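Local coordinates for putative periplasmic protein (Bacteroides vulgatus ATCC 8482, PDB 3DUE) that is of unknown function but belongs to a superfamily of bacterial periplasmic proteins related to PepSY domains, with a possible inhibitory role, at residues A[76-81]-A[102-107]; A[83-88]-A[112-117]. All blocks are in the same frame, centred on the assembly; numbering follows the deposited sequence.

Contact 1: residues A[76-81]-A[102-107]; sequences VVPDAI and HDYEVK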
ATOM      1  N   VAL A  76       8.151   5.385  -0.632  1.00 22.58           N
ATOM      2  CA  VAL A  76       6.726   5.326  -0.930  1.00 24.74           C
ATOM      3  C   VAL A  76       5.870   6.277  -0.053  1.00 25.72           C
ATOM      4  O   VAL A  76       4.766   6.705  -0.436  1.00 26.97           O
ATOM      5  CB  VAL A  76       6.225   3.864  -0.775  1.00 24.61           C
ATOM      6  CG1 VAL A  76       4.691   3.770  -0.701  1.00 25.30           C
ATOM      7  CG2 VAL A  76       6.842   2.993  -1.876  1.00 23.90           C
ATOM      8  N   VAL A  77       6.402   6.614   1.102  1.00 25.41           N
ATOM      9  CA  VAL A  77       5.661   7.353   2.124  1.00 25.36           C
ATOM     10  C   VAL A  77       5.748   8.857   2.011  1.00 25.64           C
ATOM     11  O   VAL A  77       6.849   9.423   1.967  1.00 22.57           O
ATOM     12  CB  VAL A  77       6.138   6.930   3.565  1.00 24.99           C
ATOM     13  CG1 VAL A  77       5.324   7.594   4.658  1.00 24.38           C
ATOM     14  CG2 VAL A  77       6.025   5.437   3.727  1.00 26.50           C
ATOM     15  N   PRO A  78       4.587   9.523   2.036  1.00 26.64           N
ATOM     16  CA  PRO A  78       4.596  10.990   1.999  1.00 27.81           C
ATOM     17  C   PRO A  78       5.485  11.570   3.116  1.00 28.03           C
ATOM     18  O   PRO A  78       5.466  11.086   4.243  1.00 27.17           O
ATOM     19  CB  PRO A  78       3.113  11.356   2.188  1.00 27.15           C
ATOM     20  CG  PRO A  78       2.368  10.148   1.753  1.00 27.72           C
ATOM     21  CD  PRO A  78       3.217   8.982   2.134  1.00 27.41           C
ATOM     22  N   ASP A  79       6.283  12.578   2.789  1.00 29.26           N
ATOM     23  CA  ASP A  79       7.192  13.197   3.756  1.00 29.77           C
ATOM     24  C   ASP A  79       6.560  13.615   5.075  1.00 27.78           C
ATOM     25  O   ASP A  79       7.165  13.428   6.130  1.00 27.33           O
ATOM     26  CB  ASP A  79       7.906  14.409   3.135  1.00 33.11           C
ATOM     27  CG  ASP A  79       9.203  14.029   2.439  1.00 36.40           C
ATOM     28  OD1 ASP A  79       9.374  12.866   1.991  1.00 38.44           O
ATOM     29  OD2 ASP A  79      10.083  14.904   2.356  1.00 40.31           O
ATOM     30  N   ALA A  80       5.368  14.211   5.023  1.00 25.75           N
ATOM     31  CA  ALA A  80       4.681  14.655   6.245  1.00 24.96           C
ATOM     32  C   ALA A  80       4.461  13.497   7.229  1.00 23.62           C
ATOM     33  O   ALA A  80       4.579  13.644   8.452  1.00 24.79           O
ATOM     34  CB  ALA A  80       3.341  15.314   5.885  1.00 24.92           C
ATOM     35  N   ILE A  81       4.135  12.341   6.676  1.00 23.51           N
ATOM     36  CA  ILE A  81       3.894  11.138   7.474  1.00 21.63           C
ATOM     37  C   ILE A  81       5.208  10.593   8.008  1.00 22.79           C
ATOM     38  O   ILE A  81       5.312  10.248   9.184  1.00 23.67           O
ATOM     39  CB  ILE A  81       3.147  10.086   6.640  1.00 21.18           C
ATOM     40  CG1 ILE A  81       1.699  10.580   6.329  1.00 19.65           C
ATOM     41  CG2 ILE A  81       3.193   8.728   7.372  1.00 18.70           C
ATOM     42  CD1 ILE A  81       0.892   9.718   5.465  1.00 19.26           C
ATOM     43  N   HIS A 102      -9.618  10.254   0.719  1.00 24.66           N
ATOM     44  CA  HIS A 102      -9.838  11.110   1.880  0.50 24.23           C
ATOM     45  C   HIS A 102      -8.808  10.966   2.992  1.00 24.29           C
ATOM     46  O   HIS A 102      -8.503  11.964   3.679  1.00 24.09           O
ATOM     47  CB  HIS A 102     -11.245  10.886   2.442  0.50 23.51           C
ATOM     48  CG  HIS A 102     -11.797  12.081   3.150  0.50 23.53           C
ATOM     49  ND1 HIS A 102     -11.677  12.273   4.510  0.50 22.82           N
ATOM     50  CD2 HIS A 102     -12.469  13.158   2.676  0.50 22.77           C
ATOM     51  CE1 HIS A 102     -12.254  13.415   4.839  0.50 23.35           C
ATOM     52  NE2 HIS A 102     -12.736  13.973   3.744  0.50 22.42           N
ATOM     53  N   ASP A 103      -8.259   9.762   3.180  1.00 23.90           N
ATOM     54  CA  ASP A 103      -7.283   9.545   4.261  1.00 24.11           C
ATOM     55  C   ASP A 103      -6.209   8.523   3.983  1.00 25.77           C
ATOM     56  O   ASP A 103      -6.302   7.741   3.027  1.00 26.60           O
ATOM     57  CB  ASP A 103      -8.023   9.070   5.502  1.00 24.73           C
ATOM     58  CG  ASP A 103      -9.046  10.083   5.990  1.00 26.06           C
ATOM     59  OD1 ASP A 103      -8.681  11.004   6.741  1.00 26.42           O
ATOM     60  OD2 ASP A 103     -10.231   9.936   5.624  1.00 26.95           O
ATOM     61  N   TYR A 104      -5.195   8.539   4.843  1.00 24.36           N
ATOM     62  CA  TYR A 104      -4.154   7.540   4.847  1.00 24.91           C
ATOM     63  C   TYR A 104      -4.306   6.842   6.204  1.00 24.14           C
ATOM     64  O   TYR A 104      -4.749   7.445   7.184  1.00 23.33           O
ATOM     65  CB  TYR A 104      -2.741   8.141   4.799  1.00 26.06           C
ATOM     66  CG  TYR A 104      -2.373   9.019   3.639  1.00 26.08           C
ATOM     67  CD1 TYR A 104      -2.627  10.377   3.684  1.00 27.23           C
ATOM     68  CD2 TYR A 104      -1.677   8.517   2.534  1.00 27.19           C
ATOM     69  CE1 TYR A 104      -2.256  11.201   2.662  1.00 26.77           C
ATOM     70  CE2 TYR A 104      -1.321   9.352   1.481  1.00 26.33           C
ATOM     71  CZ  TYR A 104      -1.609  10.696   1.573  1.00 26.94           C
ATOM     72  OH  TYR A 104      -1.267  11.598   0.573  1.00 27.37           O
ATOM     73  N   GLU A 105      -4.010   5.554   6.242  1.00 24.49           N
ATOM     74  CA  GLU A 105      -3.962   4.797   7.486  1.00 25.74           C
ATOM     75  C   GLU A 105      -2.587   4.135   7.523  1.00 22.71           C
ATOM     76  O   GLU A 105      -2.228   3.444   6.603  1.00 20.33           O
ATOM     77  CB  GLU A 105      -5.051   3.728   7.561  1.00 28.77           C
ATOM     78  CG  GLU A 105      -6.459   4.339   7.475  1.00 31.69           C
ATOM     79  CD  GLU A 105      -7.589   3.442   7.960  1.00 34.40           C
ATOM     80  OE1 GLU A 105      -7.312   2.318   8.465  1.00 38.96           O
ATOM     81  OE2 GLU A 105      -8.776   3.905   7.881  1.00 38.38           O
ATOM     82  N   VAL A 106      -1.856   4.330   8.593  1.00 20.50           N
ATOM     83  CA  VAL A 106      -0.512   3.813   8.730  1.00 23.28           C
ATOM     84  C   VAL A 106      -0.433   2.824   9.893  1.00 22.15           C
ATOM     85  O   VAL A 106      -0.932   3.122  10.977  1.00 21.35           O
ATOM     86  CB  VAL A 106       0.415   5.011   9.013  1.00 24.44           C
ATOM     87  CG1 VAL A 106       1.698   4.557   9.593  1.00 25.37           C
ATOM     88  CG2 VAL A 106       0.565   5.866   7.727  1.00 24.22           C
ATOM     89  N   LYS A 107       0.199   1.665   9.687  1.00 22.60           N
ATOM     90  CA  LYS A 107       0.383   0.703  10.774  1.00 22.03           C
ATOM     91  C   LYS A 107       1.859   0.473  11.042  1.00 21.12           C
ATOM     92  O   LYS A 107       2.598   0.117  10.147  1.00 20.88           O
ATOM     93  CB  LYS A 107      -0.341  -0.610  10.516  1.00 25.34           C
ATOM     94  CG  LYS A 107      -1.897  -0.523  10.751  1.00 28.25           C
TER
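Ile81 lays its CD1 methyl over one face of the Tyr104 ring, 4.1 Å from the centroid and 21° off the ring normal. This is a CH-pi contact over the CB-bearing end of the ring, with Ile81 CD1 nearest Tyr104 CG at 3.8 Å. The two branches of Ile81 divide the strand between them. CG1 lies beside the backbone N (chi1 -68°) and, extended at chi2 176°, carries CD1 to the tyrosine; CG2, anti to that N, meets the CG2 methyl of Val106 tip to tip at 3.9 Å. Tyr104 and Val106 are two residues apart in strand 103-108 and point to the same side, toward the helix segment, while the CB of the intervening Glu105 points away from it.

Pro78 meets the outer part of the tyrosine. CG of this proline, the N-cap residue of helix 79-88, approaches CE2 of Tyr104 to 3.8 Å at an oblique angle, with CZ and OH only slightly farther off. Pro78 and Ile81 thus follow Tyr104 from its hydroxyl end to its base. No hydrogen bond joins the two segments; the contact is apolar and mostly buried. Phe120 adds a further aromatic layer, touching Pro78 and Ile81 and meeting the Tyr104 ring at nearly parallel planes, and Met94 packs on Val106 from the neighbouring strand.

The whole is the first turn of a helix seated on one face of an antiparallel sheet, with a proline at the N-cap and an isoleucine one turn on both resting on the same strand tyrosine, an arrangement consistent with the alpha+beta architecture of a PepSY-like domain.

Contact 2: residues A[83-88]-A[112-117]; sequences KYVATN and WEIKFD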
ATOM      1  N   LYS A  83       7.918  12.179   8.627  1.00 25.08           N
ATOM      2  CA  LYS A  83       8.365  13.127   9.655  1.00 24.31           C
ATOM      3  C   LYS A  83       7.604  12.960  10.971  1.00 23.73           C
ATOM      4  O   LYS A  83       8.176  12.987  12.058  1.00 23.10           O
ATOM      5  CB  LYS A  83       8.206  14.542   9.113  1.00 24.04           C
ATOM      6  N   TYR A  84       6.301  12.747  10.878  1.00 23.22           N
ATOM      7  CA  TYR A  84       5.497  12.605  12.071  1.00 23.32           C
ATOM      8  C   TYR A  84       5.869  11.323  12.833  1.00 23.71           C
ATOM      9  O   TYR A  84       6.034  11.352  14.046  1.00 25.07           O
ATOM     10  CB  TYR A  84       4.010  12.603  11.712  1.00 23.32           C
ATOM     11  CG  TYR A  84       3.127  12.499  12.910  1.00 23.61           C
ATOM     12  CD1 TYR A  84       2.790  11.252  13.449  1.00 23.27           C
ATOM     13  CD2 TYR A  84       2.649  13.637  13.540  1.00 23.19           C
ATOM     14  CE1 TYR A  84       1.990  11.151  14.542  1.00 22.06           C
ATOM     15  CE2 TYR A  84       1.866  13.530  14.647  1.00 23.38           C
ATOM     16  CZ  TYR A  84       1.534  12.285  15.135  1.00 22.56           C
ATOM     17  OH  TYR A  84       0.746  12.196  16.239  1.00 23.15           O
ATOM     18  N   VAL A  85       5.980  10.226  12.097  1.00 23.11           N
ATOM     19  CA  VAL A  85       6.329   8.923  12.636  1.00 24.59           C
ATOM     20  C   VAL A  85       7.746   8.967  13.225  1.00 25.35           C
ATOM     21  O   VAL A  85       7.994   8.459  14.304  1.00 26.18           O
ATOM     22  CB  VAL A  85       6.198   7.847  11.522  1.00 24.55           C
ATOM     23  CG1 VAL A  85       6.895   6.535  11.904  1.00 23.87           C
ATOM     24  CG2 VAL A  85       4.703   7.658  11.159  1.00 24.06           C
ATOM     25  N   ALA A  86       8.674   9.582  12.507  1.00 26.33           N
ATOM     26  CA  ALA A  86      10.066   9.690  12.991  1.00 27.55           C
ATOM     27  C   ALA A  86      10.138  10.461  14.321  1.00 28.11           C
ATOM     28  O   ALA A  86      10.814  10.042  15.269  1.00 31.30           O
ATOM     29  CB  ALA A  86      10.936  10.346  11.937  1.00 26.75           C
ATOM     30  N   THR A  87       9.416  11.568  14.430  1.00 27.51           N
ATOM     31  CA  THR A  87       9.402  12.337  15.682  1.00 26.39           C
ATOM     32  C   THR A  87       8.750  11.569  16.843  1.00 26.31           C
ATOM     33  O   THR A  87       9.330  11.419  17.926  1.00 25.23           O
ATOM     34  CB  THR A  87       8.615  13.636  15.494  1.00 26.68           C
ATOM     35  OG1 THR A  87       9.164  14.378  14.401  1.00 26.20           O
ATOM     36  CG2 THR A  87       8.609  14.486  16.750  1.00 25.74           C
ATOM     37  N   ASN A  88       7.547  11.059  16.591  1.00 26.56           N
ATOM     38  CA  ASN A  88       6.725  10.428  17.607  1.00 26.76           C
ATOM     39  C   ASN A  88       6.980   8.954  17.912  1.00 27.16           C
ATOM     40  O   ASN A  88       6.699   8.520  19.035  1.00 26.82           O
ATOM     41  CB  ASN A  88       5.243  10.676  17.265  1.00 27.34           C
ATOM     42  CG  ASN A  88       4.890  12.151  17.329  1.00 28.44           C
ATOM     43  OD1 ASN A  88       4.791  12.715  18.420  1.00 29.78           O
ATOM     44  ND2 ASN A  88       4.713  12.791  16.170  1.00 27.24           N
ATOM     45  N   TRP A 112       1.052   0.629  16.924  1.00 27.80           N
ATOM     46  CA  TRP A 112       0.299   1.862  16.742  1.00 27.38           C
ATOM     47  C   TRP A 112      -0.217   2.041  15.316  1.00 24.07           C
ATOM     48  O   TRP A 112       0.508   1.791  14.335  1.00 21.96           O
ATOM     49  CB  TRP A 112       1.137   3.072  17.192  1.00 30.00           C
ATOM     50  CG  TRP A 112       1.190   3.133  18.658  1.00 30.82           C
ATOM     51  CD1 TRP A 112       2.139   2.590  19.473  1.00 31.23           C
ATOM     52  CD2 TRP A 112       0.195   3.694  19.522  1.00 31.48           C
ATOM     53  NE1 TRP A 112       1.816   2.816  20.792  1.00 31.67           N
ATOM     54  CE2 TRP A 112       0.624   3.489  20.844  1.00 31.90           C
ATOM     55  CE3 TRP A 112      -1.008   4.366  19.299  1.00 31.64           C
ATOM     56  CZ2 TRP A 112      -0.118   3.924  21.950  1.00 31.64           C
ATOM     57  CZ3 TRP A 112      -1.738   4.804  20.387  1.00 31.48           C
ATOM     58  CH2 TRP A 112      -1.288   4.587  21.700  1.00 31.17           C
ATOM     59  N   GLU A 113      -1.477   2.486  15.227  1.00 21.34           N
ATOM     60  CA  GLU A 113      -2.149   2.792  13.977  1.00 23.43           C
ATOM     61  C   GLU A 113      -2.541   4.275  13.955  1.00 22.11           C
ATOM     62  O   GLU A 113      -3.101   4.778  14.896  1.00 19.99           O
ATOM     63  CB  GLU A 113      -3.410   1.955  13.839  1.00 25.87           C
ATOM     64  CG  GLU A 113      -3.130   0.483  13.882  1.00 28.31           C
ATOM     65  CD  GLU A 113      -4.386  -0.358  13.672  1.00 31.19           C
ATOM     66  OE1 GLU A 113      -5.136  -0.073  12.712  1.00 35.30           O
ATOM     67  OE2 GLU A 113      -4.604  -1.305  14.440  1.00 30.86           O
ATOM     68  N   ILE A 114      -2.237   4.959  12.868  1.00 21.27           N
ATOM     69  CA  ILE A 114      -2.478   6.369  12.769  1.00 19.65           C
ATOM     70  C   ILE A 114      -3.189   6.696  11.435  1.00 21.22           C
ATOM     71  O   ILE A 114      -2.773   6.230  10.347  1.00 20.98           O
ATOM     72  CB  ILE A 114      -1.133   7.159  12.813  1.00 20.85           C
ATOM     73  CG1 ILE A 114      -0.262   6.728  14.015  1.00 21.58           C
ATOM     74  CG2 ILE A 114      -1.410   8.682  12.812  1.00 17.89           C
ATOM     75  CD1 ILE A 114       1.214   6.900  13.783  1.00 24.21           C
ATOM     76  N   LYS A 115      -4.252   7.498  11.549  1.00 21.31           N
ATOM     77  CA  LYS A 115      -5.029   7.971  10.431  1.00 22.35           C
ATOM     78  C   LYS A 115      -4.737   9.452  10.190  1.00 20.91           C
ATOM     79  O   LYS A 115      -4.863  10.280  11.098  1.00 18.29           O
ATOM     80  CB  LYS A 115      -6.519   7.824  10.722  1.00 23.78           C
ATOM     81  CG  LYS A 115      -7.415   8.147   9.530  1.00 25.78           C
ATOM     82  CD  LYS A 115      -8.899   8.147   9.975  1.00 26.80           C
ATOM     83  CE  LYS A 115      -9.868   8.230   8.786  1.00 28.39           C
ATOM     84  NZ  LYS A 115     -11.306   8.435   9.251  1.00 27.73           N
ATOM     85  N   PHE A 116      -4.399   9.782   8.955  1.00 19.53           N
ATOM     86  CA  PHE A 116      -4.137  11.155   8.553  1.00 20.99           C
ATOM     87  C   PHE A 116      -5.118  11.489   7.435  1.00 21.36           C
ATOM     88  O   PHE A 116      -5.388  10.615   6.600  1.00 21.53           O
ATOM     89  CB  PHE A 116      -2.765  11.275   7.895  1.00 21.45           C
ATOM     90  CG  PHE A 116      -1.587  10.899   8.751  1.00 21.71           C
ATOM     91  CD1 PHE A 116      -1.111   9.566   8.802  1.00 22.15           C
ATOM     92  CD2 PHE A 116      -0.874  11.872   9.412  1.00 22.32           C
ATOM     93  CE1 PHE A 116       0.021   9.249   9.555  1.00 22.18           C
ATOM     94  CE2 PHE A 116       0.270  11.545  10.176  1.00 21.80           C
ATOM     95  CZ  PHE A 116       0.706  10.238  10.241  1.00 22.17           C
ATOM     96  N   ASP A 117      -5.602  12.733   7.371  1.00 20.87           N
ATOM     97  CA  ASP A 117      -6.413  13.163   6.210  1.00 20.57           C
ATOM     98  C   ASP A 117      -5.422  13.561   5.114  1.00 22.59           C
ATOM     99  O   ASP A 117      -4.219  13.453   5.305  1.00 22.57           O
ATOM    100  CB  ASP A 117      -7.419  14.275   6.547  1.00 20.01           C
ATOM    101  CG  ASP A 117      -6.769  15.572   6.981  1.00 19.51           C
ATOM    102  OD1 ASP A 117      -5.553  15.743   6.731  1.00 21.42           O
ATOM    103  OD2 ASP A 117      -7.484  16.442   7.545  1.00 20.44           O
TER
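Tyr84 and Phe116 meet as an offset edge-to-face (T-shaped) aromatic pair where helix 79-88 packs on the antiparallel sheet of the PepSY-like fold. Their planes stand at 90° with centroids 5.6 Å apart, and the edge of Phe116 is directed toward the face of Tyr84. The phenylalanine touches with its CE2-CZ edge: CZ lies 4.0 Å from Tyr84 CD1, and CE2 is nearly as close to CG and CD1. With CG anti to the backbone N and beside the carbonyl carbon (chi1 -178°), the tyrosine ring is carried to Phe116.

Ile114, two residues before Phe116 on the same side of strand 113-117, brings its CD1 to the edge of the tyrosine near the ring plane, 4.4 Å from CE1. The same methyl is in equally loose contact, 4.4 Å, with CG2 of Val85, the next helix residue. Within the strand, Ile114 CG2 covers part of one face of Phe116. Val122 of the adjoining strand touches both aromatic residues.

Asn88, one turn on, folds back over Tyr84: its ND2 sits 3.2 Å above the ring plane, over the centre, and donates to Tyr84 O at 2.9 Å, while Asn88 N reaches that oxygen from the opposite face of its carbonyl plane.

The two contacts lie with their centres about 8 Å apart on the same side of the chain's centre and share helix 79-88: contact 1 uses its first residues, 79-81, and contact 2 residues 83-88. Along the chain both helix segments come first, then strands 103-108 and 113-117 in the same sequence, and these strands are antiparallel neighbours in the sheet. Backbone pairing joins the contacts directly, with Tyr104 N 2.7 Å from Phe116 O and Val106 N equally near Ile114 O, both probable hydrogen bonds. Ile81 also touches Phe116, continuing the apolar layer between them. Together they seat a single helix across adjacent strands of the C-terminal, PepSY-like half.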